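Local coordinates for AvrPib protein (Magnaporthe oryzae, PDB 5Z1V) that is of unknown function but is a probably secreted MAX effector with avirulence activity in the rice blast fungus, probably betraying it to rice carrying a matching resistance gene, at residues T45-V48 against P54-S57; T25-P30 against R35-R40; V15-L18 against R23-W26. All coordinates share one frame; numbering follows the deposited sequence.

Contact 1: T45-V48 against P54-S57; sequences TVSV and PSIS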
loop_
_atom_site.group_PDB
_atom_site.type_symbol
_atom_site.label_atom_id
_atom_site.label_comp_id
_atom_site.label_asym_id
_atom_site.label_seq_id
_atom_site.Cartn_x
_atom_site.Cartn_y
_atom_site.Cartn_z
ATOM N N THR A 45 2.541 7.832 1.599
ATOM C CA THR A 45 1.619 7.679 0.475
ATOM C C THR A 45 1.808 6.283 -0.102
ATOM O O THR A 45 2.933 5.897 -0.417
ATOM C CB THR A 45 1.873 8.719 -0.621
ATOM O OG1 THR A 45 1.844 10.040 -0.062
ATOM C CG2 THR A 45 0.809 8.615 -1.706
ATOM N N VAL A 46 0.719 5.518 -0.212
ATOM C CA VAL A 46 0.719 4.217 -0.875
ATOM C C VAL A 46 -0.063 4.350 -2.174
ATOM O O VAL A 46 -1.224 4.773 -2.163
ATOM C CB VAL A 46 0.100 3.115 0.007
ATOM C CG1 VAL A 46 0.023 1.791 -0.792
ATOM C CG2 VAL A 46 0.913 2.947 1.290
ATOM N N SER A 47 0.558 3.979 -3.283
ATOM C CA SER A 47 -0.068 4.086 -4.595
ATOM C C SER A 47 -0.190 2.703 -5.208
ATOM O O SER A 47 0.702 1.873 -5.043
ATOM C CB SER A 47 0.766 4.987 -5.527
ATOM O OG SER A 47 1.018 6.242 -4.924
ATOM N N VAL A 48 -1.295 2.438 -5.896
ATOM C CA VAL A 48 -1.453 1.213 -6.676
ATOM C C VAL A 48 -1.615 1.613 -8.135
ATOM O O VAL A 48 -2.483 2.435 -8.470
ATOM C CB VAL A 48 -2.647 0.367 -6.209
ATOM C CG1 VAL A 48 -2.734 -0.900 -7.044
ATOM C CG2 VAL A 48 -2.498 0.021 -4.720
ATOM N N PRO A 54 1.909 -2.018 -6.221
ATOM C CA PRO A 54 1.958 -0.912 -5.272
ATOM C C PRO A 54 3.343 -0.284 -5.171
ATOM O O PRO A 54 4.367 -0.880 -5.519
ATOM C CB PRO A 54 1.576 -1.595 -3.952
ATOM C CG PRO A 54 2.208 -2.955 -4.087
ATOM C CD PRO A 54 2.031 -3.328 -5.554
ATOM N N SER A 55 3.342 0.946 -4.666
ATOM C CA SER A 55 4.547 1.670 -4.292
ATOM C C SER A 55 4.260 2.444 -3.011
ATOM O O SER A 55 3.104 2.669 -2.640
ATOM C CB SER A 55 5.006 2.593 -5.421
ATOM O OG SER A 55 3.955 3.457 -5.803
ATOM N N ILE A 56 5.320 2.830 -2.309
ATOM C CA ILE A 56 5.156 3.587 -1.080
ATOM C C ILE A 56 6.243 4.650 -1.052
ATOM O O ILE A 56 7.345 4.456 -1.574
ATOM C CB ILE A 56 5.173 2.669 0.178
ATOM C CG1 ILE A 56 4.793 3.434 1.448
ATOM C CG2 ILE A 56 6.518 1.957 0.341
ATOM C CD1 ILE A 56 4.568 2.498 2.682
ATOM N N SER A 57 5.892 5.807 -0.510
ATOM C CA SER A 57 6.861 6.850 -0.226
ATOM C C SER A 57 7.778 6.442 0.926
ATOM O O SER A 57 7.575 5.430 1.601
ATOM C CB SER A 57 6.134 8.146 0.113
ATOM O OG SER A 57 5.338 7.982 1.285
#
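V46 with I56, S47 with S55 and V48 with P54 are the antiparallel pairs of a beta hairpin formed by strands 42-48 and 54-56, two of the three strands of one sheet in the beta sandwich of this MAX effector. The short strand axes run at 162° to each other and approach to 4.6 Å. S47 and S55 form the hydrogen-bonded pair: S47 N donates to S55 O over 2.9 Å from a position tilted out of the S55 carbonyl plane, whereas S55 N lies in the plane of the S47 carbonyl, 2.8 Å from S47 O. On the non-hydrogen-bonded pairs, the alpha carbons supply C-H...O contacts instead, the shortest being P54 CA to S47 O at 3.1 Å.

The two faces differ in chemistry. V46, V48, P54 and I56 lie on the inner face, where their side chains meet V15 and V63 of the other sheet. V46 has CG1 anti to its backbone N (chi1 175°), leaving CG2 on the N side, and this methyl meets I56 CG1 at 3.9 Å with the same separation to CD1. The two branched chains cross at a slant instead of lying alongside. On the other face S47 CB touches S55 OG at 3.5 Å, a van der Waals contact; S47 OG is hydrogen-bonded to S34 OG and T45 OG1 to E36 OE2, so both hydroxyls tie this strand to strand 33-39.

At the open end of the pairing the backbone pattern is completed by a side chain. S57 N donates to T45 O in the carbonyl plane, and S57 OG, placed by a chi1 of 62°, takes the return bond from T45 N at 2.8 Å.

Contact 2: T25-P30 against R35-R40; sequences TWVEVP and REFNIR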
loop_
_atom_site.group_PDB
_atom_site.type_symbol
_atom_site.label_atom_id
_atom_site.label_comp_id
_atom_site.label_asym_id
_atom_site.label_seq_id
_atom_site.Cartn_x
_atom_site.Cartn_y
_atom_site.Cartn_z
ATOM N N THR A 25 2.285 -4.657 8.279
ATOM C CA THR A 25 0.844 -4.372 8.315
ATOM C C THR A 25 0.306 -4.457 6.893
ATOM O O THR A 25 1.017 -4.870 5.973
ATOM C CB THR A 25 0.550 -3.014 8.972
ATOM O OG1 THR A 25 -0.867 -2.855 9.143
ATOM C CG2 THR A 25 1.076 -1.861 8.126
ATOM N N TRP A 26 -0.971 -4.121 6.709
ATOM C CA TRP A 26 -1.503 -4.099 5.350
ATOM C C TRP A 26 -2.519 -2.973 5.239
ATOM O O TRP A 26 -3.064 -2.504 6.238
ATOM C CB TRP A 26 -2.137 -5.444 4.958
ATOM C CG TRP A 26 -3.258 -5.830 5.819
ATOM C CD1 TRP A 26 -3.185 -6.450 7.034
ATOM C CD2 TRP A 26 -4.646 -5.598 5.565
ATOM N NE1 TRP A 26 -4.451 -6.631 7.544
ATOM C CE2 TRP A 26 -5.363 -6.113 6.665
ATOM C CE3 TRP A 26 -5.350 -5.010 4.511
ATOM C CZ2 TRP A 26 -6.753 -6.065 6.736
ATOM C CZ3 TRP A 26 -6.729 -4.956 4.585
ATOM C CH2 TRP A 26 -7.415 -5.483 5.689
ATOM N N VAL A 27 -2.752 -2.528 4.007
ATOM C CA VAL A 27 -3.714 -1.465 3.722
ATOM C C VAL A 27 -4.482 -1.851 2.463
ATOM O O VAL A 27 -4.167 -2.831 1.800
ATOM C CB VAL A 27 -3.048 -0.072 3.545
ATOM C CG1 VAL A 27 -2.359 0.394 4.830
ATOM C CG2 VAL A 27 -2.050 -0.044 2.373
ATOM N N GLU A 28 -5.526 -1.078 2.155
ATOM C CA GLU A 28 -6.284 -1.233 0.913
ATOM C C GLU A 28 -6.282 0.067 0.121
ATOM O O GLU A 28 -6.543 1.138 0.682
ATOM C CB GLU A 28 -7.726 -1.648 1.199
ATOM C CG GLU A 28 -7.862 -2.977 1.873
ATOM C CD GLU A 28 -9.304 -3.311 2.144
ATOM O OE1 GLU A 28 -9.840 -4.179 1.433
ATOM O OE2 GLU A 28 -9.897 -2.685 3.048
ATOM N N VAL A 29 -6.001 -0.030 -1.179
ATOM C CA VAL A 29 -5.962 1.147 -2.056
ATOM C C VAL A 29 -6.575 0.739 -3.396
ATOM O O VAL A 29 -6.303 -0.368 -3.881
ATOM C CB VAL A 29 -4.522 1.676 -2.233
ATOM C CG1 VAL A 29 -4.448 2.864 -3.203
ATOM C CG2 VAL A 29 -3.924 2.092 -0.905
ATOM N N PRO A 30 -7.408 1.569 -4.024
ATOM C CA PRO A 30 -7.922 1.207 -5.348
ATOM C C PRO A 30 -6.842 1.301 -6.413
ATOM O O PRO A 30 -5.938 2.143 -6.353
ATOM C CB PRO A 30 -9.035 2.233 -5.599
ATOM C CG PRO A 30 -8.694 3.384 -4.727
ATOM C CD PRO A 30 -8.001 2.819 -3.519
ATOM N N ARG A 35 -3.261 6.739 -1.607
ATOM C CA ARG A 35 -3.874 7.054 -0.324
ATOM C C ARG A 35 -2.786 7.313 0.711
ATOM O O ARG A 35 -1.705 6.742 0.642
ATOM C CB ARG A 35 -4.795 5.919 0.143
ATOM C CG ARG A 35 -6.035 5.740 -0.720
ATOM C CD ARG A 35 -6.920 6.992 -0.712
ATOM N NE ARG A 35 -8.161 6.761 -1.456
ATOM C CZ ARG A 35 -8.359 7.105 -2.728
ATOM N NH1 ARG A 35 -7.412 7.719 -3.419
ATOM N NH2 ARG A 35 -9.523 6.841 -3.317
ATOM N N GLU A 36 -3.092 8.173 1.687
ATOM C CA GLU A 36 -2.204 8.465 2.813
ATOM C C GLU A 36 -2.480 7.529 3.987
ATOM O O GLU A 36 -3.632 7.254 4.323
ATOM C CB GLU A 36 -2.411 9.912 3.274
ATOM C CG GLU A 36 -1.258 10.539 4.045
ATOM C CD GLU A 36 -0.073 10.864 3.152
ATOM O OE1 GLU A 36 1.039 11.035 3.690
ATOM O OE2 GLU A 36 -0.257 10.948 1.915
ATOM N N PHE A 37 -1.417 7.082 4.643
ATOM C CA PHE A 37 -1.524 6.292 5.859
ATOM C C PHE A 37 -0.510 6.776 6.874
ATOM O O PHE A 37 0.608 7.155 6.520
ATOM C CB PHE A 37 -1.293 4.798 5.597
ATOM C CG PHE A 37 -2.307 4.207 4.703
ATOM C CD1 PHE A 37 -3.483 3.709 5.214
ATOM C CD2 PHE A 37 -2.102 4.187 3.337
ATOM C CE1 PHE A 37 -4.461 3.194 4.368
ATOM C CE2 PHE A 37 -3.047 3.671 2.494
ATOM C CZ PHE A 37 -4.240 3.170 3.011
ATOM N N ASN A 38 -0.897 6.730 8.146
ATOM C CA ASN A 38 0.019 6.925 9.256
ATOM C C ASN A 38 0.464 5.541 9.736
ATOM O O ASN A 38 -0.347 4.760 10.246
ATOM C CB ASN A 38 -0.689 7.698 10.371
ATOM C CG ASN A 38 0.228 8.068 11.519
ATOM O OD1 ASN A 38 0.939 7.226 12.061
ATOM N ND2 ASN A 38 0.179 9.329 11.927
ATOM N N ILE A 39 1.736 5.225 9.570
ATOM C CA ILE A 39 2.268 3.947 10.019
ATOM C C ILE A 39 3.253 4.250 11.127
ATOM O O ILE A 39 4.254 4.939 10.895
ATOM C CB ILE A 39 2.937 3.158 8.885
ATOM C CG1 ILE A 39 2.028 3.044 7.650
ATOM C CG2 ILE A 39 3.318 1.772 9.397
ATOM C CD1 ILE A 39 0.725 2.356 7.897
ATOM N N ARG A 40 2.938 3.769 12.337
ATOM C CA ARG A 40 3.778 3.936 13.529
ATOM C C ARG A 40 4.220 5.389 13.718
ATOM O O ARG A 40 5.348 5.666 14.132
ATOM C CB ARG A 40 4.987 2.988 13.503
ATOM C CG ARG A 40 4.646 1.507 13.261
ATOM C CD ARG A 40 3.751 0.908 14.365
ATOM N NE ARG A 40 3.455 -0.516 14.134
ATOM C CZ ARG A 40 4.139 -1.507 14.689
ATOM N NH1 ARG A 40 5.144 -1.232 15.511
ATOM N NH2 ARG A 40 3.825 -2.763 14.425
#
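V27 and F37 share a chi1 of -63°, which sets V27 CG1 and F37 CG each anti to its own carbonyl carbon; methyl and ring thereby approach from opposite directions. A chi2 of -87° then turns the phenyl ring so that one face meets the valine. V27 CG1 stands 3.6 Å from the F37 ring centroid and only 14° off the ring normal, a CH-pi contact over the middle of the face. The other parts of V27 spread across the same ring: CB lies 3.5 Å from F37 CZ, and CG2 reaches the CE2 side.

The ring's edge is occupied as well. V29 CG2 comes in near the ring plane, 3.8 Å from F37 CE2, and E28 O sits in plane at 3.9 Å from F37 CZ, where the rim hydrogens probably give it a mildly favourable electrostatic environment.

These contacts join the two sheets of the beta sandwich. Strand 22-29 is an edge strand of one sheet and strand 33-39 of the other; their short axes stay 8.6 Å apart at the closest, a spacing filled mainly by side chains, with no backbone pairing between the two strands. V27 and V29 also pack on V15 and V48 respectively, and F37 reaches V46, so the valine-ring contact belongs to the hydrophobic core.

Toward the ends the fit changes character. T25 CG2 meets I39 CD1 at 4.2 Å, a looser methyl-to-methyl contact. At the other end R35 bends at chi2, its aliphatic CB and CG run past the V29 methyls, and its guanidinium, salt-bridged through NH2 to E33 OE1, turns one face toward the P30 ring, with NH2 3.8 Å from P30 CG.

Contact 3: V15-L18 against R23-W26; sequences VTIL and RITW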
loop_
_atom_site.group_PDB
_atom_site.type_symbol
_atom_site.label_atom_id
_atom_site.label_comp_id
_atom_site.label_asym_id
_atom_site.label_seq_id
_atom_site.Cartn_x
_atom_site.Cartn_y
_atom_site.Cartn_z
ATOM N N VAL A 15 -2.622 -4.291 -0.049
ATOM C CA VAL A 15 -1.203 -3.984 -0.141
ATOM C C VAL A 15 -0.546 -4.377 1.167
ATOM O O VAL A 15 -0.936 -3.891 2.230
ATOM C CB VAL A 15 -0.966 -2.500 -0.420
ATOM C CG1 VAL A 15 0.528 -2.233 -0.498
ATOM C CG2 VAL A 15 -1.684 -2.089 -1.724
ATOM N N THR A 16 0.485 -5.207 1.090
ATOM C CA THR A 16 1.222 -5.582 2.285
ATOM C C THR A 16 2.416 -4.657 2.453
ATOM O O THR A 16 3.153 -4.401 1.496
ATOM C CB THR A 16 1.663 -7.040 2.217
ATOM O OG1 THR A 16 0.488 -7.847 2.172
ATOM C CG2 THR A 16 2.507 -7.433 3.457
ATOM N N ILE A 17 2.563 -4.121 3.658
ATOM C CA ILE A 17 3.649 -3.218 4.006
ATOM C C ILE A 17 4.702 -4.027 4.738
ATOM O O ILE A 17 4.394 -4.687 5.752
ATOM C CB ILE A 17 3.154 -2.040 4.864
ATOM C CG1 ILE A 17 2.128 -1.227 4.062
ATOM C CG2 ILE A 17 4.325 -1.126 5.219
ATOM C CD1 ILE A 17 1.750 0.099 4.715
ATOM N N LEU A 18 5.931 -3.967 4.211
ATOM C CA LEU A 18 7.066 -4.776 4.626
ATOM C C LEU A 18 8.135 -3.889 5.236
ATOM O O LEU A 18 8.412 -2.790 4.743
ATOM C CB LEU A 18 7.690 -5.513 3.433
ATOM C CG LEU A 18 6.782 -6.398 2.605
ATOM C CD1 LEU A 18 7.504 -6.783 1.344
ATOM C CD2 LEU A 18 6.376 -7.628 3.428
ATOM N N ARG A 23 6.400 -8.771 6.724
ATOM C CA ARG A 23 5.123 -8.081 6.838
ATOM C C ARG A 23 4.982 -7.385 8.189
ATOM O O ARG A 23 5.210 -7.996 9.237
ATOM C CB ARG A 23 3.997 -9.092 6.637
ATOM C CG ARG A 23 2.647 -8.707 7.205
ATOM C CD ARG A 23 1.758 -9.956 7.297
ATOM N NE ARG A 23 2.563 -11.185 7.289
ATOM C CZ ARG A 23 3.192 -11.686 8.351
ATOM N NH1 ARG A 23 3.126 -11.056 9.515
ATOM N NH2 ARG A 23 3.908 -12.800 8.245
ATOM N N ILE A 24 4.602 -6.106 8.167
ATOM C CA ILE A 24 4.332 -5.382 9.403
ATOM C C ILE A 24 2.872 -4.964 9.441
ATOM O O ILE A 24 2.260 -4.945 10.520
ATOM C CB ILE A 24 5.266 -4.169 9.604
ATOM C CG1 ILE A 24 4.880 -3.413 10.882
ATOM C CG2 ILE A 24 5.205 -3.211 8.410
ATOM C CD1 ILE A 24 5.603 -2.098 11.089
ATOM N N THR A 25 2.285 -4.657 8.279
ATOM C CA THR A 25 0.844 -4.372 8.315
ATOM C C THR A 25 0.306 -4.457 6.893
ATOM O O THR A 25 1.017 -4.870 5.973
ATOM C CB THR A 25 0.550 -3.014 8.972
ATOM O OG1 THR A 25 -0.867 -2.855 9.143
ATOM C CG2 THR A 25 1.076 -1.861 8.126
ATOM N N TRP A 26 -0.971 -4.121 6.709
ATOM C CA TRP A 26 -1.503 -4.099 5.350
ATOM C C TRP A 26 -2.519 -2.973 5.239
ATOM O O TRP A 26 -3.064 -2.504 6.238
ATOM C CB TRP A 26 -2.137 -5.444 4.958
ATOM C CG TRP A 26 -3.258 -5.830 5.819
ATOM C CD1 TRP A 26 -3.185 -6.450 7.034
ATOM C CD2 TRP A 26 -4.646 -5.598 5.565
ATOM N NE1 TRP A 26 -4.451 -6.631 7.544
ATOM C CE2 TRP A 26 -5.363 -6.113 6.665
ATOM C CE3 TRP A 26 -5.350 -5.010 4.511
ATOM C CZ2 TRP A 26 -6.753 -6.065 6.736
ATOM C CZ3 TRP A 26 -6.729 -4.956 4.585
ATOM C CH2 TRP A 26 -7.415 -5.483 5.689
#
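I17 faces both I24 and T25 across an antiparallel pair of strands, a classic beta bulge that shifts the register by one residue between the T25-I17 and R23-L18 pairs. The short axes lie at 144° to each other, 4.6 Å apart at closest approach. I17 O is the pivot: it accepts a 2.8 Å bond from I24 N, which is nearly straight at hydrogen (176°), and a longer one of 3.3 Å from T25 N. In return I17 N donates to T25 O at 2.9 Å, lying well out of that carbonyl plane. The carbonyl oxygen of I17 is therefore gripped by two amides, and the extra residue is absorbed where I24 departs from extended geometry, its psi being only -33°.

Side chains lie on both faces around the bulge. I17 and T25 lie side by side on the inner face and point the same way, with T25 CG2 3.9 Å from I17 CB and nearly as close to CD1. I24 brings its own CG2 close to the shared carbonyl, 3.1 Å from I17 O, and to I17 CG2 at 3.9 Å. On the outer face T16 CG2, anti to the backbone N, rests against R23 CB, while L18 CD2 reaches across to R23 N at 3.5 Å. W26 contributes CB, which touches V15 O before its indole leads away.

The hairpin of strands 13-19 and 22-29 makes up two of the three strands of its sheet. Strand 62-63 flanks 13-19 on its other edge through backbone bonds of T16 with E64 and L18 with T62, while V15 packs across the sandwich against V46 and V48 of strand 42-48.

Contacts 1 and 3 are hairpin pairings, one in each sheet, held by backbone hydrogen bonds; contact 2 lies between the sheets and relies on side chains. Its valine-phenylalanine centre is core, whereas R35 is at the surface. Contact 1 is regular and finished by a serine hydroxyl, while contact 3 is distorted by its bulge. Contacts 2 and 3 share T25 and W26 on strand 22-29. Contacts 1 and 2 meet in the other sheet, where V46 N probably bonds R35 O. V15 of contact 3 packs on V46, V48 and P54 of contact 1, and I17 touches V27, I39 and I56, so the aliphatic groups of all three contacts converge in one interior.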